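Phenylacetaldehyde dehydrogenase (Burkholderia cenocepacia, PDB 4O5H) probably catalyses the NAD+-dependent oxidation of phenylacetaldehyde to phenylacetate, as a member of the aldehyde dehydrogenase family. Local coordinates at residues F167-K172 / V506-A511; K31-G36 / P63-R68; E15-L20 / M350-Q355; T404-R409 / V421-D426. All blocks are in the same frame, centred on the assembly; numbering follows the deposited sequence.

Contact 1 of 4, residues F167-K172 / V506-A511; sequences FAYTRK and VMMNYA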
loop_
_atom_site.group_PDB
_atom_site.type_symbol
_atom_site.label_atom_id
_atom_site.label_comp_id
_atom_site.label_asym_id
_atom_site.label_seq_id
_atom_site.Cartn_x
_atom_site.Cartn_y
_atom_site.Cartn_z
ATOM N N PHE A 167 27.567 -0.875 10.282
ATOM C CA PHE A 167 26.745 -2.025 10.587
ATOM C C PHE A 167 25.304 -1.621 10.282
ATOM O O PHE A 167 24.813 -0.701 10.898
ATOM C CB PHE A 167 26.911 -2.395 12.048
ATOM C CG PHE A 167 25.974 -3.471 12.511
ATOM C CD1 PHE A 167 26.055 -4.759 11.962
ATOM C CD2 PHE A 167 25.048 -3.220 13.503
ATOM C CE1 PHE A 167 25.202 -5.762 12.391
ATOM C CE2 PHE A 167 24.193 -4.219 13.951
ATOM C CZ PHE A 167 24.255 -5.493 13.384
ATOM N N ALA A 168 24.644 -2.320 9.361
ATOM C CA ALA A 168 23.317 -1.923 8.856
ATOM C C ALA A 168 22.358 -3.104 8.726
ATOM O O ALA A 168 22.783 -4.202 8.367
ATOM C CB ALA A 168 23.467 -1.255 7.495
ATOM N N TYR A 169 21.118 -2.894 9.152
ATOM C CA TYR A 169 20.102 -3.924 9.213
ATOM C C TYR A 169 18.717 -3.320 9.208
ATOM O O TYR A 169 18.579 -2.131 9.285
ATOM C CB TYR A 169 20.289 -4.817 10.433
ATOM C CG TYR A 169 20.102 -4.156 11.787
ATOM C CD1 TYR A 169 21.153 -3.488 12.423
ATOM C CD2 TYR A 169 18.888 -4.225 12.454
ATOM C CE1 TYR A 169 20.969 -2.878 13.661
ATOM C CE2 TYR A 169 18.703 -3.626 13.722
ATOM C CZ TYR A 169 19.761 -2.956 14.311
ATOM O OH TYR A 169 19.602 -2.366 15.530
ATOM N N THR A 170 17.706 -4.155 8.979
ATOM C CA THR A 170 16.316 -3.778 9.054
ATOM C C THR A 170 15.628 -4.549 10.183
ATOM O O THR A 170 15.992 -5.712 10.495
ATOM C CB THR A 170 15.548 -3.981 7.728
ATOM O OG1 THR A 170 15.531 -5.368 7.401
ATOM C CG2 THR A 170 16.201 -3.195 6.600
ATOM N N ARG A 171 14.685 -3.878 10.821
ATOM C CA ARG A 171 13.793 -4.441 11.837
ATOM C C ARG A 171 12.418 -4.391 11.327
ATOM O O ARG A 171 12.028 -3.412 10.661
ATOM C CB ARG A 171 13.687 -3.542 13.041
ATOM C CG ARG A 171 14.872 -3.494 13.908
ATOM C CD ARG A 171 14.801 -2.364 14.941
ATOM N NE ARG A 171 13.579 -2.289 15.717
ATOM C CZ ARG A 171 13.280 -3.012 16.786
ATOM N NH1 ARG A 171 14.127 -3.902 17.291
ATOM N NH2 ARG A 171 12.119 -2.828 17.364
ATOM N N LYS A 172 11.628 -5.406 11.630
ATOM C CA LYS A 172 10.244 -5.363 11.246
ATOM C C LYS A 172 9.453 -5.105 12.513
ATOM O O LYS A 172 9.571 -5.859 13.461
ATOM C CB LYS A 172 9.852 -6.639 10.503
ATOM C CG LYS A 172 10.464 -6.691 9.129
ATOM C CD LYS A 172 9.885 -7.822 8.312
ATOM C CE LYS A 172 10.548 -7.872 6.940
ATOM N NZ LYS A 172 10.194 -9.194 6.319
ATOM N N VAL A 506 18.305 0.504 10.198
ATOM C CA VAL A 506 19.224 0.945 11.225
ATOM C C VAL A 506 20.631 0.925 10.639
ATOM O O VAL A 506 21.042 -0.086 10.056
ATOM C CB VAL A 506 19.165 0.015 12.455
ATOM C CG1 VAL A 506 20.077 0.521 13.570
ATOM C CG2 VAL A 506 17.724 -0.063 12.971
ATOM N N MET A 507 21.372 2.010 10.806
ATOM C CA MET A 507 22.691 2.114 10.226
ATOM C C MET A 507 23.624 2.755 11.221
ATOM O O MET A 507 23.495 3.925 11.533
ATOM C CB MET A 507 22.631 2.948 8.938
ATOM C CG MET A 507 23.953 3.046 8.187
ATOM S SD MET A 507 23.879 4.186 6.768
ATOM C CE MET A 507 23.659 3.221 5.324
ATOM N N MET A 508 24.579 1.971 11.701
ATOM C CA MET A 508 25.481 2.379 12.769
ATOM C C MET A 508 26.897 2.538 12.236
ATOM O O MET A 508 27.473 1.612 11.683
ATOM C CB MET A 508 25.509 1.341 13.852
ATOM C CG MET A 508 24.154 0.975 14.410
ATOM S SD MET A 508 24.279 0.247 16.054
ATOM C CE MET A 508 22.601 -0.210 16.382
ATOM N N ASN A 509 27.459 3.720 12.423
ATOM C CA ASN A 509 28.855 3.947 12.125
ATOM C C ASN A 509 29.649 3.657 13.388
ATOM O O ASN A 509 29.576 4.417 14.366
ATOM C CB ASN A 509 29.075 5.377 11.682
ATOM C CG ASN A 509 30.538 5.718 11.485
ATOM O OD1 ASN A 509 31.419 4.889 11.442
ATOM N ND2 ASN A 509 30.786 7.004 11.361
ATOM N N TYR A 510 30.393 2.567 13.363
ATOM C CA TYR A 510 31.114 2.152 14.553
ATOM C C TYR A 510 32.623 2.434 14.485
ATOM O O TYR A 510 33.393 1.852 15.219
ATOM C CB TYR A 510 30.837 0.684 14.823
ATOM C CG TYR A 510 31.305 -0.290 13.787
ATOM C CD1 TYR A 510 32.576 -0.847 13.848
ATOM C CD2 TYR A 510 30.443 -0.730 12.767
ATOM C CE1 TYR A 510 32.996 -1.791 12.920
ATOM C CE2 TYR A 510 30.848 -1.676 11.844
ATOM C CZ TYR A 510 32.119 -2.213 11.951
ATOM O OH TYR A 510 32.539 -3.110 11.029
ATOM N N ALA A 511 33.033 3.299 13.573
ATOM C CA ALA A 511 34.439 3.558 13.342
ATOM C C ALA A 511 34.999 4.268 14.584
ATOM O O ALA A 511 34.271 4.993 15.212
ATOM C CB ALA A 511 34.610 4.434 12.108
ATOM O OXT ALA A 511 36.140 4.100 15.027
#
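Phe167, Ala168 and Tyr169 pair with Met508, Met507 and Val506 as two antiparallel strands, part of a protruding arm, the contact's centre lying about 40 Å from the centre of the chain. The short strand axes run at 170° with a closest approach of 4.7 Å. Phe167 and Met508 form one hydrogen-bonded pair, with Met508 N to Phe167 O at 2.8 Å, and Tyr169 and Val506 form the next, with Val506 N to Tyr169 O also at 2.8 Å. The non-hydrogen-bonded pair between them, Ala168 and Met507, brings the CA atoms to 4.3 Å. With CG between the backbone N and the carbonyl carbon (chi1 65°), the Tyr169 ring stands beside Val506: Val506 CB sits 3.7 Å from the ring centroid, a CH-pi contact, while Val506 CG1 touches Tyr169 CE1 at 3.5 Å. Met508 CE reaches the edge of the same ring. Across the interface, Val506 to Met508 pair in parallel with a strand of the second subunit, and Tyr169 packs on His455 of that subunit. Such a protruding beta arm, completed by the C-terminal strand and continued into a partner's sheet, is characteristic of the oligomerisation domain of aldehyde dehydrogenases.

Contact 2 of 4, residues K31-G36 / P63-R68; sequences KQMLIG and PEADER
Met33 lies against Pro63 and Ala65 where the N-terminal beta hairpin, strands 33-35 and 38-40, meets the short link from strand 57-63 into helix 67-82. Its CB points toward that link, and CG is anti to the carbonyl carbon (chi1 -63°). CG then rests on the proline ring, 3.8 Å from Pro63 CB and 3.9 Å from Pro63 CG. SD follows and meets the methyl of the next inward-facing residue, Ala65 CB, at 3.8 Å. A bend at the last torsion (chi3 -77°) places CE back beside the ring, 3.9 Å from Pro63 CB. The methionine and proline side chains thus run antiparallel alongside one another, with two carbons of the thioether chain meeting the same ring carbon. The other end of the ring is covered by backbone: Pro63 CD approaches Lys31 O at 3.7 Å. Thr238 ties the link further into the fold: its OG1 donates a hydrogen bond to Pro63 O, and the same residue touches Met33. Beyond the apolar patch the helix begins with Asp66 as N-cap. Arg68 grips that carboxylate side-on through NE and NH2, and Asp66 OD1 accepts from Arg68 N at 2.9 Å.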
loop_
_atom_site.group_PDB
_atom_site.type_symbol
_atom_site.label_atom_id
_atom_site.label_comp_id
_atom_site.label_asym_id
_atom_site.label_seq_id
_atom_site.Cartn_x
_atom_site.Cartn_y
_atom_site.Cartn_z
ATOM N N LYS A 31 -26.499 -9.112 24.034
ATOM C CA LYS A 31 -25.226 -9.000 23.281
ATOM C C LYS A 31 -24.632 -7.649 23.571
ATOM O O LYS A 31 -25.349 -6.642 23.581
ATOM C CB LYS A 31 -25.432 -9.058 21.750
ATOM C CG LYS A 31 -26.308 -10.189 21.244
ATOM C CD LYS A 31 -25.699 -11.564 21.432
ATOM C CE LYS A 31 -26.677 -12.561 20.863
ATOM N NZ LYS A 31 -28.016 -12.601 21.534
ATOM N N GLN A 32 -23.315 -7.620 23.663
ATOM C CA GLN A 32 -22.574 -6.389 23.877
ATOM C C GLN A 32 -21.325 -6.325 22.992
ATOM O O GLN A 32 -20.870 -7.342 22.479
ATOM C CB GLN A 32 -22.174 -6.319 25.337
ATOM C CG GLN A 32 -23.367 -6.247 26.258
ATOM C CD GLN A 32 -22.961 -6.020 27.658
ATOM O OE1 GLN A 32 -22.303 -6.868 28.270
ATOM N NE2 GLN A 32 -23.313 -4.853 28.192
ATOM N N MET A 33 -20.775 -5.123 22.853
ATOM C CA MET A 33 -19.485 -4.918 22.186
ATOM C C MET A 33 -18.343 -5.242 23.153
ATOM O O MET A 33 -18.511 -5.147 24.352
ATOM C CB MET A 33 -19.321 -3.458 21.773
ATOM C CG MET A 33 -20.337 -3.024 20.778
ATOM S SD MET A 33 -20.128 -1.339 20.252
ATOM C CE MET A 33 -20.768 -0.366 21.628
ATOM N N LEU A 34 -17.166 -5.505 22.608
ATOM C CA LEU A 34 -15.965 -5.699 23.421
ATOM C C LEU A 34 -15.065 -4.480 23.284
ATOM O O LEU A 34 -14.475 -4.254 22.207
ATOM C CB LEU A 34 -15.231 -6.957 22.960
ATOM C CG LEU A 34 -13.897 -7.241 23.664
ATOM C CD1 LEU A 34 -14.113 -7.395 25.150
ATOM C CD2 LEU A 34 -13.252 -8.487 23.108
ATOM N N ILE A 35 -15.020 -3.666 24.324
ATOM C CA ILE A 35 -14.279 -2.418 24.284
ATOM C C ILE A 35 -13.303 -2.393 25.451
ATOM O O ILE A 35 -13.698 -2.226 26.614
ATOM C CB ILE A 35 -15.226 -1.204 24.317
ATOM C CG1 ILE A 35 -16.093 -1.264 23.077
ATOM C CG2 ILE A 35 -14.449 0.118 24.365
ATOM C CD1 ILE A 35 -17.124 -0.188 22.963
ATOM N N GLY A 36 -12.035 -2.606 25.143
ATOM C CA GLY A 36 -11.031 -2.732 26.180
ATOM C C GLY A 36 -11.357 -3.909 27.097
ATOM O O GLY A 36 -11.693 -4.993 26.621
ATOM N N PRO A 63 -25.456 -3.884 19.870
ATOM C CA PRO A 63 -25.310 -2.458 19.939
ATOM C C PRO A 63 -25.118 -1.787 18.592
ATOM O O PRO A 63 -24.436 -2.325 17.715
ATOM C CB PRO A 63 -24.087 -2.259 20.822
ATOM C CG PRO A 63 -24.087 -3.487 21.690
ATOM C CD PRO A 63 -24.471 -4.564 20.706
ATOM N N GLU A 64 -25.686 -0.586 18.486
ATOM C CA GLU A 64 -25.468 0.302 17.361
ATOM C C GLU A 64 -24.495 1.429 17.768
ATOM O O GLU A 64 -24.903 2.466 18.293
ATOM C CB GLU A 64 -26.799 0.894 16.919
ATOM C CG GLU A 64 -26.648 1.713 15.651
ATOM C CD GLU A 64 -27.625 2.849 15.527
ATOM O OE1 GLU A 64 -28.809 2.746 15.878
ATOM O OE2 GLU A 64 -27.176 3.868 15.059
ATOM N N ALA A 65 -23.206 1.212 17.505
ATOM C CA ALA A 65 -22.141 2.123 17.955
ATOM C C ALA A 65 -22.128 3.394 17.150
ATOM O O ALA A 65 -22.421 3.370 15.978
ATOM C CB ALA A 65 -20.793 1.464 17.822
ATOM N N ASP A 66 -21.830 4.504 17.805
ATOM C CA ASP A 66 -21.530 5.746 17.090
ATOM C C ASP A 66 -20.039 6.064 17.251
ATOM O O ASP A 66 -19.256 5.231 17.754
ATOM C CB ASP A 66 -22.513 6.892 17.462
ATOM C CG ASP A 66 -22.314 7.448 18.886
ATOM O OD1 ASP A 66 -21.318 7.176 19.558
ATOM O OD2 ASP A 66 -23.189 8.185 19.369
ATOM N N GLU A 67 -19.662 7.252 16.824
ATOM C CA GLU A 67 -18.300 7.712 16.860
ATOM C C GLU A 67 -17.690 7.667 18.274
ATOM O O GLU A 67 -16.494 7.342 18.437
ATOM C CB GLU A 67 -18.250 9.147 16.277
ATOM C CG GLU A 67 -16.845 9.618 16.000
ATOM C CD GLU A 67 -16.791 10.834 15.051
ATOM O OE1 GLU A 67 -17.601 11.772 15.257
ATOM O OE2 GLU A 67 -15.918 10.860 14.117
ATOM N N ARG A 68 -18.494 7.937 19.297
ATOM C CA ARG A 68 -18.006 7.926 20.690
ATOM C C ARG A 68 -17.518 6.538 21.056
ATOM O O ARG A 68 -16.463 6.373 21.647
ATOM C CB ARG A 68 -19.117 8.285 21.698
ATOM C CG ARG A 68 -19.688 9.674 21.579
ATOM C CD ARG A 68 -20.912 9.852 22.498
ATOM N NE ARG A 68 -22.108 9.216 21.955
ATOM C CZ ARG A 68 -23.307 9.236 22.530
ATOM N NH1 ARG A 68 -23.500 9.839 23.704
ATOM N NH2 ARG A 68 -24.333 8.645 21.934
#

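Contact 3 of 4, residues E15-L20 / M350-Q355; sequences ETFALL and MDPATQ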
loop_
_atom_site.group_PDB
_atom_site.type_symbol
_atom_site.label_atom_id
_atom_site.label_comp_id
_atom_site.label_asym_id
_atom_site.label_seq_id
_atom_site.Cartn_x
_atom_site.Cartn_y
_atom_site.Cartn_z
ATOM N N GLU A 15 -40.658 -26.487 7.983
ATOM C CA GLU A 15 -39.875 -27.396 8.832
ATOM C C GLU A 15 -38.807 -26.661 9.635
ATOM O O GLU A 15 -38.328 -25.618 9.210
ATOM C CB GLU A 15 -39.237 -28.466 7.944
ATOM C CG GLU A 15 -38.039 -29.217 8.509
ATOM C CD GLU A 15 -37.604 -30.331 7.569
ATOM O OE1 GLU A 15 -37.803 -30.174 6.350
ATOM O OE2 GLU A 15 -37.075 -31.365 8.032
ATOM N N THR A 16 -38.466 -27.194 10.809
ATOM C CA THR A 16 -37.447 -26.590 11.672
ATOM C C THR A 16 -36.312 -27.590 11.923
ATOM O O THR A 16 -36.471 -28.793 11.736
ATOM C CB THR A 16 -38.020 -26.104 13.018
ATOM O OG1 THR A 16 -38.453 -27.230 13.780
ATOM C CG2 THR A 16 -39.179 -25.120 12.798
ATOM N N PHE A 17 -35.162 -27.077 12.332
ATOM C CA PHE A 17 -33.936 -27.879 12.442
ATOM C C PHE A 17 -33.311 -27.645 13.786
ATOM O O PHE A 17 -33.335 -26.531 14.272
ATOM C CB PHE A 17 -33.018 -27.468 11.291
ATOM C CG PHE A 17 -33.488 -28.021 9.980
ATOM C CD1 PHE A 17 -33.386 -29.397 9.734
ATOM C CD2 PHE A 17 -34.136 -27.212 9.056
ATOM C CE1 PHE A 17 -33.872 -29.962 8.559
ATOM C CE2 PHE A 17 -34.623 -27.766 7.886
ATOM C CZ PHE A 17 -34.493 -29.141 7.632
ATOM N N ALA A 18 -32.758 -28.687 14.394
ATOM C CA ALA A 18 -32.316 -28.598 15.780
ATOM C C ALA A 18 -31.082 -27.719 15.872
ATOM O O ALA A 18 -30.302 -27.639 14.951
ATOM C CB ALA A 18 -32.011 -29.983 16.327
ATOM N N LEU A 19 -30.915 -27.064 17.007
ATOM C CA LEU A 19 -29.756 -26.246 17.257
ATOM C C LEU A 19 -29.105 -26.767 18.509
ATOM O O LEU A 19 -29.786 -27.268 19.388
ATOM C CB LEU A 19 -30.179 -24.809 17.510
ATOM C CG LEU A 19 -30.757 -24.026 16.348
ATOM C CD1 LEU A 19 -31.152 -22.655 16.825
ATOM C CD2 LEU A 19 -29.745 -23.925 15.230
ATOM N N LEU A 20 -27.793 -26.583 18.610
ATOM C CA LEU A 20 -27.112 -26.909 19.846
ATOM C C LEU A 20 -27.684 -26.057 20.959
ATOM O O LEU A 20 -28.050 -24.888 20.757
ATOM C CB LEU A 20 -25.595 -26.682 19.732
ATOM C CG LEU A 20 -24.828 -27.606 18.784
ATOM C CD1 LEU A 20 -23.387 -27.169 18.743
ATOM C CD2 LEU A 20 -24.906 -29.053 19.221
ATOM N N MET A 350 -29.831 -24.096 7.550
ATOM C CA MET A 350 -29.755 -25.129 8.555
ATOM C C MET A 350 -30.226 -26.508 8.074
ATOM O O MET A 350 -29.976 -27.495 8.753
ATOM C CB MET A 350 -30.524 -24.713 9.806
ATOM C CG MET A 350 -29.800 -23.721 10.690
ATOM S SD MET A 350 -28.274 -24.373 11.395
ATOM C CE MET A 350 -28.848 -25.864 12.194
ATOM N N ASP A 351 -30.842 -26.594 6.892
ATOM C CA ASP A 351 -31.259 -27.882 6.324
ATOM C C ASP A 351 -30.074 -28.486 5.591
ATOM O O ASP A 351 -29.523 -27.851 4.704
ATOM C CB ASP A 351 -32.426 -27.653 5.345
ATOM C CG ASP A 351 -32.962 -28.944 4.703
ATOM O OD1 ASP A 351 -32.299 -29.995 4.702
ATOM O OD2 ASP A 351 -34.061 -28.855 4.144
ATOM N N PRO A 352 -29.680 -29.724 5.945
ATOM C CA PRO A 352 -28.505 -30.305 5.336
ATOM C C PRO A 352 -28.704 -30.542 3.847
ATOM O O PRO A 352 -27.733 -30.665 3.138
ATOM C CB PRO A 352 -28.324 -31.646 6.058
ATOM C CG PRO A 352 -29.349 -31.729 7.113
ATOM C CD PRO A 352 -30.172 -30.491 7.111
ATOM N N ALA A 353 -29.937 -30.576 3.371
ATOM C CA ALA A 353 -30.174 -30.710 1.940
ATOM C C ALA A 353 -29.916 -29.426 1.147
ATOM O O ALA A 353 -29.827 -29.471 -0.066
ATOM C CB ALA A 353 -31.596 -31.186 1.698
ATOM N N THR A 354 -29.791 -28.287 1.820
ATOM C CA THR A 354 -29.768 -27.016 1.119
ATOM C C THR A 354 -28.448 -26.844 0.416
ATOM O O THR A 354 -27.394 -27.010 1.019
ATOM C CB THR A 354 -30.001 -25.842 2.066
ATOM O OG1 THR A 354 -31.369 -25.799 2.452
ATOM C CG2 THR A 354 -29.629 -24.521 1.388
ATOM N N GLN A 355 -28.497 -26.489 -0.855
ATOM C CA GLN A 355 -27.307 -26.118 -1.594
ATOM C C GLN A 355 -27.199 -24.636 -1.862
ATOM O O GLN A 355 -26.092 -24.120 -2.005
ATOM C CB GLN A 355 -27.289 -26.865 -2.922
ATOM C CG GLN A 355 -27.310 -28.358 -2.741
ATOM C CD GLN A 355 -27.536 -29.081 -4.051
ATOM O OE1 GLN A 355 -28.624 -29.052 -4.618
ATOM N NE2 GLN A 355 -26.522 -29.785 -4.501
#
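Phe17 and Met350 bring two irregular segments together, their CA atoms 6.3 Å apart, with 350-355 folding into a type I turn from Asp351 to Thr354. The Phe17 side chain points at this turn, its CG anti to the carbonyl carbon (chi1 -74°), and one face of the ring lies against the Met350-Asp351 backbone. Asp351 CA stands 3.8 Å from the ring centroid and 15° off the normal, which identifies a CH-pi contact, and Met350 O lies over the same face. The far end of the ring meets the aspartate side chain: Phe17 CZ is 3.3 Å from Asp351 CG, with the ring and carboxylate planes 35° apart. Pro352 CD touches Phe17 CE1 at 4.0 Å. Further along, Met350, bent at chi2 and chi3, carries CE to within 3.7 Å of Leu19 CD2 and 3.6 Å of Ala18 O; the leucine and methionine side chains cross at about a right angle. Met350 also packs on Arg110 and Leu19 on Leu118, so helix 109-120 adjoins both segments. The carboxylate beside Phe17 CZ is held from its own segment, since Asp351 OD1 accepts from Ala353 N at 2.8 Å, while Thr354 N bonds to Asp351 O. The arrangement is an Asx turn superposed on a type I beta turn, joining the segment before helix 21-28 to the loop between helices 330-343 and 362-378.

Contact 4 of 4, residues T404-R409 / V421-D426; sequences TTQAMR and VAMPFD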
loop_
_atom_site.group_PDB
_atom_site.type_symbol
_atom_site.label_atom_id
_atom_site.label_comp_id
_atom_site.label_asym_id
_atom_site.label_seq_id
_atom_site.Cartn_x
_atom_site.Cartn_y
_atom_site.Cartn_z
ATOM N N THR A 404 -25.777 -12.282 -23.923
ATOM C CA THR A 404 -25.276 -11.040 -23.334
ATOM C C THR A 404 -24.157 -10.467 -24.180
ATOM O O THR A 404 -23.577 -11.165 -24.991
ATOM C CB THR A 404 -24.728 -11.275 -21.936
ATOM O OG1 THR A 404 -23.777 -12.348 -21.977
ATOM C CG2 THR A 404 -25.845 -11.625 -20.968
ATOM N N THR A 405 -23.870 -9.185 -24.006
ATOM C CA THR A 405 -22.732 -8.532 -24.679
ATOM C C THR A 405 -21.923 -7.735 -23.647
ATOM O O THR A 405 -22.429 -7.410 -22.561
ATOM C CB THR A 405 -23.203 -7.524 -25.738
ATOM O OG1 THR A 405 -23.898 -6.474 -25.068
ATOM C CG2 THR A 405 -24.115 -8.174 -26.766
ATOM N N GLN A 406 -20.701 -7.361 -24.014
ATOM C CA GLN A 406 -19.818 -6.640 -23.101
ATOM C C GLN A 406 -20.368 -5.277 -22.707
ATOM O O GLN A 406 -19.980 -4.746 -21.677
ATOM C CB GLN A 406 -18.402 -6.489 -23.694
ATOM C CG GLN A 406 -17.693 -7.821 -23.947
ATOM C CD GLN A 406 -17.365 -8.569 -22.661
ATOM O OE1 GLN A 406 -17.913 -9.649 -22.394
ATOM N NE2 GLN A 406 -16.482 -7.980 -21.840
ATOM N N ALA A 407 -21.279 -4.725 -23.492
ATOM C CA ALA A 407 -21.859 -3.427 -23.156
ATOM C C ALA A 407 -22.920 -3.481 -22.066
ATOM O O ALA A 407 -23.306 -2.449 -21.540
ATOM C CB ALA A 407 -22.464 -2.796 -24.420
ATOM N N MET A 408 -23.455 -4.645 -21.753
ATOM C CA MET A 408 -24.602 -4.687 -20.838
ATOM C C MET A 408 -24.191 -4.496 -19.399
ATOM O O MET A 408 -23.120 -4.944 -18.993
ATOM C CB MET A 408 -25.306 -6.035 -20.943
ATOM C CG MET A 408 -25.941 -6.294 -22.296
ATOM S SD MET A 408 -26.820 -7.858 -22.248
ATOM C CE MET A 408 -27.407 -7.915 -23.947
ATOM N N ARG A 409 -25.062 -3.895 -18.608
ATOM C CA ARG A 409 -24.775 -3.671 -17.155
ATOM C C ARG A 409 -24.464 -4.958 -16.402
ATOM O O ARG A 409 -23.542 -4.980 -15.601
ATOM C CB ARG A 409 -25.930 -2.993 -16.468
ATOM C CG ARG A 409 -26.254 -1.636 -17.038
ATOM C CD ARG A 409 -27.252 -0.902 -16.164
ATOM N NE ARG A 409 -26.692 -0.765 -14.827
ATOM C CZ ARG A 409 -27.406 -0.576 -13.731
ATOM N NH1 ARG A 409 -28.720 -0.458 -13.796
ATOM N NH2 ARG A 409 -26.786 -0.490 -12.552
ATOM N N VAL A 421 -23.231 -14.608 -16.363
ATOM C CA VAL A 421 -23.373 -14.248 -17.769
ATOM C C VAL A 421 -22.396 -15.142 -18.530
ATOM O O VAL A 421 -21.277 -15.346 -18.070
ATOM C CB VAL A 421 -23.143 -12.755 -18.046
ATOM C CG1 VAL A 421 -24.167 -11.922 -17.297
ATOM C CG2 VAL A 421 -21.718 -12.303 -17.671
ATOM N N ALA A 422 -22.836 -15.703 -19.665
ATOM C CA ALA A 422 -21.995 -16.642 -20.385
ATOM C C ALA A 422 -21.997 -16.354 -21.882
ATOM O O ALA A 422 -23.076 -16.244 -22.494
ATOM C CB ALA A 422 -22.488 -18.055 -20.147
ATOM N N MET A 423 -20.800 -16.308 -22.459
ATOM C CA MET A 423 -20.590 -15.956 -23.881
ATOM C C MET A 423 -19.515 -16.818 -24.526
ATOM O O MET A 423 -18.606 -17.280 -23.846
ATOM C CB MET A 423 -20.165 -14.484 -23.978
ATOM C CG MET A 423 -21.282 -13.485 -23.637
ATOM S SD MET A 423 -20.668 -11.924 -22.928
ATOM C CE MET A 423 -20.322 -12.455 -21.270
ATOM N N PRO A 424 -19.595 -17.001 -25.855
ATOM C CA PRO A 424 -18.617 -17.755 -26.598
ATOM C C PRO A 424 -17.411 -16.934 -27.026
ATOM O O PRO A 424 -17.464 -15.721 -27.045
ATOM C CB PRO A 424 -19.411 -18.209 -27.827
ATOM C CG PRO A 424 -20.366 -17.072 -28.078
ATOM C CD PRO A 424 -20.740 -16.587 -26.701
ATOM N N PHE A 425 -16.319 -17.615 -27.356
ATOM C CA PHE A 425 -15.199 -17.010 -28.044
ATOM C C PHE A 425 -14.611 -18.004 -29.012
ATOM O O PHE A 425 -14.699 -19.210 -28.799
ATOM C CB PHE A 425 -14.114 -16.534 -27.079
ATOM C CG PHE A 425 -13.357 -17.646 -26.405
ATOM C CD1 PHE A 425 -12.205 -18.157 -26.967
ATOM C CD2 PHE A 425 -13.756 -18.119 -25.141
ATOM C CE1 PHE A 425 -11.505 -19.172 -26.350
ATOM C CE2 PHE A 425 -13.040 -19.122 -24.497
ATOM C CZ PHE A 425 -11.931 -19.666 -25.116
ATOM N N ASP A 426 -13.982 -17.482 -30.070
ATOM C CA ASP A 426 -13.394 -18.331 -31.126
ATOM C C ASP A 426 -11.925 -18.546 -30.989
ATOM O O ASP A 426 -11.436 -19.529 -31.476
ATOM C CB ASP A 426 -13.671 -17.736 -32.504
ATOM C CG ASP A 426 -15.133 -17.804 -32.865
ATOM O OD1 ASP A 426 -15.838 -18.724 -32.369
ATOM O OD2 ASP A 426 -15.590 -16.911 -33.599
#
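Thr404 and Val421 have the nearest CA atoms of the two segments, 6.7 Å apart, just before a type I turn from Thr405 to Met408. Strand 419-425 lies between 399-402 and 320-326, parallel to both, in the seven-stranded mixed sheet of what is probably the catalytic domain, as in other aldehyde dehydrogenases. The connection from 399-402 through helix 409-412 to 419-425 is a beta-alpha-beta crossover, and Thr404 and Gln406 sit near its start. The main meeting is between Thr404 and Met423, whose side chains cross at about a right angle. Thr404 OG1, between the backbone N and carbonyl carbon (chi1 52°), faces the thioether: it is 3.2 Å from Met423 CG and 3.3 Å from Met423 SD. This buried hydroxyl has no hydrogen-bond partner in the model. The other branch, Thr404 CG2, packs on Val421 CG1 at 4.0 Å, so the two branches divide between alternate residues of the strand. Gln406 crosses Met423 obliquely after a bend at chi2. Its amide is held from outside the two segments, with OE1 bonded to Tyr324 OH and NE2 to Asp437. The same oxygen, Gln406 OE1, lies 3.6 Å from Met423 SD.

The four contacts are separate, none touching another. Contacts 2 and 3 are the nearest pair by centres, about 32 Å apart with about 12 Å between nearest atoms, and along the chain contact 2 is nested within the loop that contact 3 closes. Each brings a side chain within about 13 Å of the sodium ion bound at Val51, Asp119 and Asp212: that of Lys31 is about 11 Å away and that of Met350 about 13 Å. Contact 4 lies about 38 Å from contact 3 between centres and nests inside the long loop closed by contact 1. Contact 1 stands far out, about 61 Å from contact 3 between centres, and is the one that meets the second subunit.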